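Long-range contacts in glutathione S-transferase (PDB 4GF0), which binds glutathione and, as a glutathione S-transferase homologue, probably conjugates its thiol to electrophilic substrates: residues Y100-T105 and P164-V169; S104-A109 and A138-F143. All blocks are in the same frame, centred on the assembly; numbering follows the deposited sequence.

Interaction 1 (Y100-T105 and P164-V169); sequences YYLAST and PYLFVV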
ATOM      1  N   TYR A 100       1.874   3.212   4.017  1.00  9.96           N
ATOM      2  CA  TYR A 100       0.549   3.039   3.431  1.00 12.94           C
ATOM      3  C   TYR A 100      -0.012   4.345   2.899  1.00 15.23           C
ATOM      4  O   TYR A 100      -0.734   4.333   1.905  1.00 13.68           O
ATOM      5  CB  TYR A 100      -0.426   2.391   4.414  1.00 12.46           C
ATOM      6  CG  TYR A 100      -0.317   0.880   4.438  1.00 11.78           C
ATOM      7  CD1 TYR A 100      -1.045   0.100   3.554  1.00 11.52           C
ATOM      8  CD2 TYR A 100       0.513   0.240   5.347  1.00 11.48           C
ATOM      9  CE1 TYR A 100      -0.953  -1.284   3.568  1.00  9.96           C
ATOM     10  CE2 TYR A 100       0.621  -1.147   5.368  1.00 13.24           C
ATOM     11  CZ  TYR A 100      -0.122  -1.897   4.480  1.00 14.43           C
ATOM     12  OH  TYR A 100      -0.036  -3.262   4.507  1.00 12.12           O
ATOM     13  N   TYR A 101       0.307   5.462   3.552  1.00 10.45           N
ATOM     14  CA  TYR A 101      -0.104   6.770   3.030  1.00 13.14           C
ATOM     15  C   TYR A 101       0.493   6.995   1.642  1.00 12.82           C
ATOM     16  O   TYR A 101      -0.177   7.461   0.718  1.00 14.17           O
ATOM     17  CB  TYR A 101       0.320   7.913   3.960  1.00 11.82           C
ATOM     18  CG  TYR A 101      -0.033   9.266   3.393  1.00 16.61           C
ATOM     19  CD1 TYR A 101      -1.323   9.759   3.492  1.00 18.23           C
ATOM     20  CD2 TYR A 101       0.917  10.035   2.739  1.00 20.85           C
ATOM     21  CE1 TYR A 101      -1.660  10.984   2.968  1.00 19.38           C
ATOM     22  CE2 TYR A 101       0.586  11.280   2.210  1.00 18.99           C
ATOM     23  CZ  TYR A 101      -0.704  11.742   2.333  1.00 20.10           C
ATOM     24  OH  TYR A 101      -1.051  12.964   1.810  1.00 21.67           O
ATOM     25  N   LEU A 102       1.774   6.682   1.503  1.00 12.56           N
ATOM     26  CA  LEU A 102       2.432   6.826   0.213  1.00 14.43           C
ATOM     27  C   LEU A 102       1.792   5.895  -0.821  1.00 14.37           C
ATOM     28  O   LEU A 102       1.509   6.314  -1.945  1.00 15.90           O
ATOM     29  CB  LEU A 102       3.945   6.560   0.344  1.00 11.80           C
ATOM     30  CG  LEU A 102       4.662   7.613   1.210  1.00 11.39           C
ATOM     31  CD1 LEU A 102       6.128   7.207   1.406  1.00 13.97           C
ATOM     32  CD2 LEU A 102       4.580   9.019   0.615  1.00 15.95           C
ATOM     33  N   ALA A 103       1.530   4.650  -0.428  1.00 12.60           N
ATOM     34  CA  ALA A 103       0.948   3.659  -1.340  1.00 11.92           C
ATOM     35  C   ALA A 103      -0.474   3.987  -1.790  1.00 14.70           C
ATOM     36  O   ALA A 103      -0.837   3.735  -2.942  1.00 15.33           O
ATOM     37  CB  ALA A 103       0.972   2.262  -0.699  1.00  9.89           C
ATOM     38  N   SER A 104      -1.277   4.545  -0.886  1.00 12.91           N
ATOM     39  CA  SER A 104      -2.717   4.717  -1.124  1.00 13.80           C
ATOM     40  C   SER A 104      -3.102   6.124  -1.554  1.00 14.27           C
ATOM     41  O   SER A 104      -4.179   6.333  -2.145  1.00 15.33           O
ATOM     42  CB  SER A 104      -3.495   4.358   0.147  1.00 15.10           C
ATOM     43  OG  SER A 104      -3.189   5.262   1.204  1.00 20.48           O
ATOM     44  N   THR A 105      -2.256   7.098  -1.241  1.00 15.14           N
ATOM     45  CA  THR A 105      -2.628   8.497  -1.443  1.00 14.42           C
ATOM     46  C   THR A 105      -1.625   9.261  -2.298  1.00 15.38           C
ATOM     47  O   THR A 105      -1.983   9.805  -3.341  1.00 16.47           O
ATOM     48  CB  THR A 105      -2.827   9.229  -0.097  1.00 15.62           C
ATOM     49  OG1 THR A 105      -3.719   8.469   0.725  1.00 17.56           O
ATOM     50  CG2 THR A 105      -3.427  10.612  -0.319  1.00 17.97           C
ATOM     51  N   PRO A 164      13.269   5.305   2.427  1.00 13.98           N
ATOM     52  CA  PRO A 164      13.467   5.120   0.983  1.00 14.12           C
ATOM     53  C   PRO A 164      12.180   5.337   0.203  1.00 12.39           C
ATOM     54  O   PRO A 164      12.199   5.896  -0.888  1.00 13.91           O
ATOM     55  CB  PRO A 164      13.851   3.642   0.874  1.00 12.13           C
ATOM     56  CG  PRO A 164      14.493   3.339   2.177  1.00 18.80           C
ATOM     57  CD  PRO A 164      13.724   4.125   3.191  1.00 12.87           C
ATOM     58  N   TYR A 165      11.075   4.868   0.768  1.00 13.38           N
ATOM     59  CA  TYR A 165       9.763   5.038   0.167  1.00 13.16           C
ATOM     60  C   TYR A 165       9.457   6.527  -0.005  1.00 13.80           C
ATOM     61  O   TYR A 165       9.101   6.969  -1.105  1.00 12.26           O
ATOM     62  CB  TYR A 165       8.699   4.354   1.044  1.00  9.19           C
ATOM     63  CG  TYR A 165       7.485   3.839   0.314  1.00 10.73           C
ATOM     64  CD1 TYR A 165       7.058   4.410  -0.883  1.00 14.20           C
ATOM     65  CD2 TYR A 165       6.743   2.791   0.840  1.00 12.78           C
ATOM     66  CE1 TYR A 165       5.921   3.930  -1.552  1.00 12.20           C
ATOM     67  CE2 TYR A 165       5.626   2.303   0.186  1.00 16.29           C
ATOM     68  CZ  TYR A 165       5.214   2.874  -0.998  1.00 13.61           C
ATOM     69  OH  TYR A 165       4.090   2.369  -1.613  1.00 12.42           O
ATOM     70  N   LEU A 166       9.624   7.309   1.060  1.00 11.75           N
ATOM     71  CA  LEU A 166       9.303   8.740   1.002  1.00 15.63           C
ATOM     72  C   LEU A 166      10.246   9.472   0.064  1.00 12.76           C
ATOM     73  O   LEU A 166       9.834  10.362  -0.670  1.00 14.12           O
ATOM     74  CB  LEU A 166       9.367   9.366   2.398  1.00 15.07           C
ATOM     75  CG  LEU A 166       9.030  10.856   2.458  1.00 14.96           C
ATOM     76  CD1 LEU A 166       7.578  11.087   2.041  1.00 14.41           C
ATOM     77  CD2 LEU A 166       9.290  11.370   3.870  1.00 15.39           C
ATOM     78  N   PHE A 167      11.512   9.084   0.082  1.00 12.72           N
ATOM     79  CA  PHE A 167      12.498   9.737  -0.772  1.00 16.23           C
ATOM     80  C   PHE A 167      12.139   9.633  -2.256  1.00 13.76           C
ATOM     81  O   PHE A 167      12.160  10.626  -2.988  1.00 15.16           O
ATOM     82  CB  PHE A 167      13.872   9.124  -0.533  1.00 15.51           C
ATOM     83  CG  PHE A 167      14.937   9.672  -1.431  1.00 17.71           C
ATOM     84  CD1 PHE A 167      15.370  10.980  -1.292  1.00 18.91           C
ATOM     85  CD2 PHE A 167      15.503   8.878  -2.413  1.00 18.10           C
ATOM     86  CE1 PHE A 167      16.371  11.495  -2.123  1.00 22.44           C
ATOM     87  CE2 PHE A 167      16.496   9.385  -3.250  1.00 20.24           C
ATOM     88  CZ  PHE A 167      16.926  10.695  -3.103  1.00 21.61           C
ATOM     89  N   VAL A 168      11.825   8.428  -2.710  1.00 13.02           N
ATOM     90  CA  VAL A 168      11.519   8.250  -4.121  1.00 15.86           C
ATOM     91  C   VAL A 168      10.248   9.004  -4.516  1.00 15.84           C
ATOM     92  O   VAL A 168      10.178   9.595  -5.592  1.00 18.41           O
ATOM     93  CB  VAL A 168      11.450   6.753  -4.512  1.00 14.85           C
ATOM     94  CG1 VAL A 168      10.971   6.612  -5.948  1.00 20.07           C
ATOM     95  CG2 VAL A 168      12.825   6.116  -4.344  1.00 13.14           C
ATOM     96  N   VAL A 169       9.259   9.033  -3.633  1.00 13.59           N
ATOM     97  CA  VAL A 169       8.042   9.788  -3.917  1.00 13.71           C
ATOM     98  C   VAL A 169       8.311  11.292  -3.951  1.00 16.43           C
ATOM     99  O   VAL A 169       7.860  11.989  -4.864  1.00 18.82           O
ATOM    100  CB  VAL A 169       6.917   9.470  -2.914  1.00 13.14           C
ATOM    101  CG1 VAL A 169       5.686  10.351  -3.189  1.00 15.81           C
ATOM    102  CG2 VAL A 169       6.545   7.981  -2.987  1.00 15.19           C
TER

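Interaction 2 (S104-A109 and A138-F143); sequences STMHVA and AACADF. With GSH (glutathione), chain D.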
ATOM      1  N   SER A 104      -1.277   4.545  -0.886  1.00 12.91           N
ATOM      2  CA  SER A 104      -2.717   4.717  -1.124  1.00 13.80           C
ATOM      3  C   SER A 104      -3.102   6.124  -1.554  1.00 14.27           C
ATOM      4  O   SER A 104      -4.179   6.333  -2.145  1.00 15.33           O
ATOM      5  CB  SER A 104      -3.495   4.358   0.147  1.00 15.10           C
ATOM      6  OG  SER A 104      -3.189   5.262   1.204  1.00 20.48           O
ATOM      7  N   THR A 105      -2.256   7.098  -1.241  1.00 15.14           N
ATOM      8  CA  THR A 105      -2.628   8.497  -1.443  1.00 14.42           C
ATOM      9  C   THR A 105      -1.625   9.261  -2.298  1.00 15.38           C
ATOM     10  O   THR A 105      -1.983   9.805  -3.341  1.00 16.47           O
ATOM     11  CB  THR A 105      -2.827   9.229  -0.097  1.00 15.62           C
ATOM     12  OG1 THR A 105      -3.719   8.469   0.725  1.00 17.56           O
ATOM     13  CG2 THR A 105      -3.427  10.612  -0.319  1.00 17.97           C
ATOM     14  N   MET A 106      -0.367   9.314  -1.869  1.00 14.33           N
ATOM     15  CA  MET A 106       0.576  10.189  -2.556  1.00 14.63           C
ATOM     16  C   MET A 106       1.028   9.621  -3.902  1.00 15.97           C
ATOM     17  O   MET A 106       1.056  10.343  -4.902  1.00 16.10           O
ATOM     18  CB  MET A 106       1.773  10.535  -1.661  1.00 14.80           C
ATOM     19  CG  MET A 106       2.588  11.722  -2.175  1.00 15.47           C
ATOM     20  SD  MET A 106       3.658  12.368  -0.866  1.00 18.67           S
ATOM     21  CE  MET A 106       4.472  13.747  -1.671  1.00 18.65           C
ATOM     22  N   HIS A 107       1.374   8.333  -3.943  1.00 14.28           N
ATOM     23  CA  HIS A 107       1.732   7.718  -5.219  1.00 14.46           C
ATOM     24  C   HIS A 107       0.508   7.748  -6.120  1.00 14.51           C
ATOM     25  O   HIS A 107       0.614   8.002  -7.318  1.00 15.86           O
ATOM     26  CB  HIS A 107       2.229   6.276  -5.031  1.00 14.98           C
ATOM     27  CG  HIS A 107       2.847   5.677  -6.262  1.00 16.93           C
ATOM     28  ND1 HIS A 107       3.529   4.482  -6.235  1.00 18.09           N
ATOM     29  CD2 HIS A 107       2.883   6.107  -7.546  1.00 19.68           C
ATOM     30  CE1 HIS A 107       3.961   4.195  -7.453  1.00 18.27           C
ATOM     31  NE2 HIS A 107       3.588   5.165  -8.265  1.00 21.50           N
ATOM     32  N   VAL A 108      -0.659   7.499  -5.535  1.00 15.43           N
ATOM     33  CA  VAL A 108      -1.901   7.494  -6.300  1.00 17.69           C
ATOM     34  C   VAL A 108      -2.181   8.858  -6.942  1.00 18.38           C
ATOM     35  O   VAL A 108      -2.593   8.918  -8.105  1.00 16.70           O
ATOM     36  CB  VAL A 108      -3.098   7.021  -5.442  1.00 14.36           C
ATOM     37  CG1 VAL A 108      -4.430   7.297  -6.151  1.00 15.49           C
ATOM     38  CG2 VAL A 108      -2.950   5.532  -5.115  1.00 14.86           C
ATOM     39  N   ALA A 109      -1.941   9.944  -6.203  1.00 15.91           N
ATOM     40  CA  ALA A 109      -2.076  11.287  -6.766  1.00 17.37           C
ATOM     41  C   ALA A 109      -1.125  11.486  -7.943  1.00 16.96           C
ATOM     42  O   ALA A 109      -1.509  12.033  -8.978  1.00 19.74           O
ATOM     43  CB  ALA A 109      -1.847  12.364  -5.701  1.00 16.73           C
ATOM     44  N   ALA A 138       0.918  18.823  -3.930  1.00 20.85           N
ATOM     45  CA  ALA A 138       1.259  19.848  -2.951  1.00 22.11           C
ATOM     46  C   ALA A 138       0.526  19.560  -1.645  1.00 21.03           C
ATOM     47  O   ALA A 138       1.089  19.718  -0.553  1.00 24.20           O
ATOM     48  CB  ALA A 138       0.894  21.229  -3.463  1.00 23.89           C
ATOM     49  N   ALA A 139      -0.726  19.123  -1.755  1.00 21.72           N
ATOM     50  CA  ALA A 139      -1.517  18.808  -0.571  1.00 20.44           C
ATOM     51  C   ALA A 139      -0.911  17.607   0.142  1.00 19.02           C
ATOM     52  O   ALA A 139      -0.869  17.557   1.378  1.00 18.76           O
ATOM     53  CB  ALA A 139      -2.991  18.548  -0.939  1.00 23.38           C
ATOM     54  N   CYS A 140      -0.416  16.644  -0.631  1.00 18.35           N
ATOM     55  CA  CYS A 140       0.262  15.497  -0.043  1.00 16.98           C
ATOM     56  C   CYS A 140       1.548  15.939   0.643  1.00 17.87           C
ATOM     57  O   CYS A 140       1.851  15.494   1.756  1.00 16.45           O
ATOM     58  CB  CYS A 140       0.557  14.434  -1.103  1.00 16.99           C
ATOM     59  SG  CYS A 140      -0.926  13.519  -1.607  1.00 22.69           S
ATOM     60  N   ALA A 141       2.298  16.816  -0.016  1.00 17.85           N
ATOM     61  CA  ALA A 141       3.544  17.310   0.568  1.00 19.23           C
ATOM     62  C   ALA A 141       3.272  18.072   1.868  1.00 18.56           C
ATOM     63  O   ALA A 141       4.041  17.961   2.835  1.00 20.82           O
ATOM     64  CB  ALA A 141       4.300  18.170  -0.417  1.00 22.37           C
ATOM     65  N   ASP A 142       2.169  18.818   1.895  1.00 19.48           N
ATOM     66  CA  ASP A 142       1.731  19.525   3.103  1.00 22.57           C
ATOM     67  C   ASP A 142       1.564  18.558   4.271  1.00 20.35           C
ATOM     68  O   ASP A 142       2.035  18.808   5.386  1.00 19.96           O
ATOM     69  CB  ASP A 142       0.393  20.230   2.866  1.00 24.69           C
ATOM     70  CG  ASP A 142       0.519  21.483   2.035  1.00 31.27           C
ATOM     71  OD1 ASP A 142       1.653  21.928   1.769  1.00 29.28           O
ATOM     72  OD2 ASP A 142      -0.541  22.037   1.663  1.00 31.07           O
ATOM     73  N   PHE A 143       0.879  17.454   4.006  1.00 19.58           N
ATOM     74  CA  PHE A 143       0.671  16.420   5.012  1.00 19.31           C
ATOM     75  C   PHE A 143       1.955  15.717   5.435  1.00 20.21           C
ATOM     76  O   PHE A 143       2.138  15.409   6.618  1.00 20.72           O
ATOM     77  CB  PHE A 143      -0.337  15.388   4.517  1.00 17.99           C
ATOM     78  CG  PHE A 143      -0.700  14.367   5.552  1.00 21.21           C
ATOM     79  CD1 PHE A 143      -1.640  14.663   6.524  1.00 31.92           C
ATOM     80  CD2 PHE A 143      -0.100  13.125   5.560  1.00 26.09           C
ATOM     81  CE1 PHE A 143      -1.983  13.729   7.489  1.00 32.56           C
ATOM     82  CE2 PHE A 143      -0.430  12.189   6.525  1.00 30.71           C
ATOM     83  CZ  PHE A 143      -1.378  12.491   7.487  1.00 30.69           C
TER
HETATM   84  N1  GSH D 302       1.063  -0.257  -5.742  1.00 17.62           N
HETATM   85  CA1 GSH D 302       2.241  -0.524  -6.536  1.00 18.42           C
HETATM   86  C1  GSH D 302       3.451  -0.558  -5.657  1.00 20.22           C
HETATM   87  O11 GSH D 302       4.397  -1.353  -5.909  1.00 14.13           O
HETATM   88  O12 GSH D 302       3.541   0.227  -4.675  1.00 17.94           O
HETATM   89  CB1 GSH D 302       2.438   0.570  -7.559  1.00 17.64           C
HETATM   90  CG1 GSH D 302       3.364   0.017  -8.645  1.00 13.14           C
HETATM   91  CD1 GSH D 302       3.379   0.984  -9.834  1.00 16.92           C
HETATM   92  OE1 GSH D 302       2.338   1.490 -10.253  1.00 15.45           O
HETATM   93  N2  GSH D 302       4.658   1.297 -10.465  1.00 16.71           N
HETATM   94  CA2 GSH D 302       4.691   2.196 -11.592  1.00 17.77           C
HETATM   95  C2  GSH D 302       4.540   1.364 -12.839  1.00 19.24           C
HETATM   96  O2  GSH D 302       4.948   0.211 -12.875  1.00 17.38           O
HETATM   97  CB2 GSH D 302       5.986   2.941 -11.647  1.00 18.11           C
HETATM   98  SG2 GSH D 302       6.101   4.055 -10.258  1.00 22.17           S
HETATM   99  N3  GSH D 302       3.889   1.904 -14.026  1.00 16.98           N
HETATM  100  CA3 GSH D 302       3.779   1.056 -15.207  1.00 15.92           C
HETATM  101  C3  GSH D 302       2.449   1.238 -15.894  1.00 25.11           C
HETATM  102  O31 GSH D 302       1.480   1.769 -15.279  1.00 22.91           O
HETATM  103  O32 GSH D 302       2.294   0.839 -17.092  1.00 22.34           O

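Interaction 1 (Y100-T105 and P164-V169)
Leu102 faces Leu166 with their CA atoms 7.2 Å apart, where the axes of helical segments 100-105 and 164-169 approach to 10.2 Å and run at 39° to one another. The Leu102 side chain carries most of the contact. Its CB lies over one face of the Tyr165 ring, 4.1 Å from the ring centroid and displaced toward the rim, so CB makes a CH-pi contact with the ring, nearest CE1. The CD1 methyl sits against the Tyr165 ring atoms CD1 and CG and also reaches the backbone, 3.5 Å from Leu166 N. The other branch, CD2, touches Leu166 CD1 at 3.9 Å and, more loosely, Val169 CG1; the two leucine side chains cross at about a right angle. Both helices belong to the all-helical C-terminal domain of the glutathione transferase fold, and the five touching residues are all buried within it. Tyr165 has its CG anti to the backbone N (chi1 -151°), which carries the ring root toward segment 100-105. Its OH stands 3.3 Å from Ala103 CB. The same tyrosine lines the glutathione pocket and packs on Ile13, another pocket residue. An alanine in place of Tyr165 would probably leave Leu102 CB without its aromatic cover and open a gap beside Ala103 at the glutathione site. Leu166 also packs on Phe189 of helix 184-194, while Ala103 meets Tyr100 of the second subunit.

Interaction 2 (S104-A109 and A138-F143)
Met106 and Cys140 form the tight part of this contact, their CA atoms only 5.9 Å apart although the helix axes stay 9.8 Å from each other. Met106 CG is anti to the backbone N (chi1 -165°), which sets it against Cys140 CB at 3.6 Å; the chain stays extended beyond CG, and SD and CE also touch that CB. CE continues to the backbone of Ala141. Cys140 turns its SG back against segment 104-109, 3.8 Å from Met106 CA, with Thr105 CG2 as a side contact of the thiol at 4.0 Å. Compared with the close approach at Cys140 CB, Ala109 is loosely packed, its CB 4.4 Å from Cys140 SG. Farther out, Ala139 and Asp142 lie on the solvent-exposed part of helix 123-148, where Asp142 OD1 is hydrogen-bonded to Tyr183 OH. His107 leaves the helix on the side away from segment 138-143; its ring meets Trp172, and its NE2 comes within 3.4 Å of glutathione SG2, with the sulfur at the ring edge, near its plane. Crossing at -149°, the two segments pack as the antiparallel pair of long helices that opens the C-terminal domain of glutathione transferases, with one face of helix 89-111 on its partner and another on the glutathione pocket.

Helix 89-111 is common to both contacts, whose centres lie 8 Å apart and which share Ser104 and Thr105. Along the chain this helix comes first, followed by helix 123-148 of interaction 2 and then helix 162-170 of interaction 1. Within the shared helix, Leu102 O to His107 N, 2.8 Å, is a probable i to i+5 hydrogen bond, in keeping with the pi-type turn there. Interaction 1 is the more central, about 6 Å from the chain centre against 13 Å for interaction 2. Each includes a glutathione-pocket residue, Tyr165 or His107, and both touch the second subunit, which places helix 89-111 between domain core, ligand site and dimer interface.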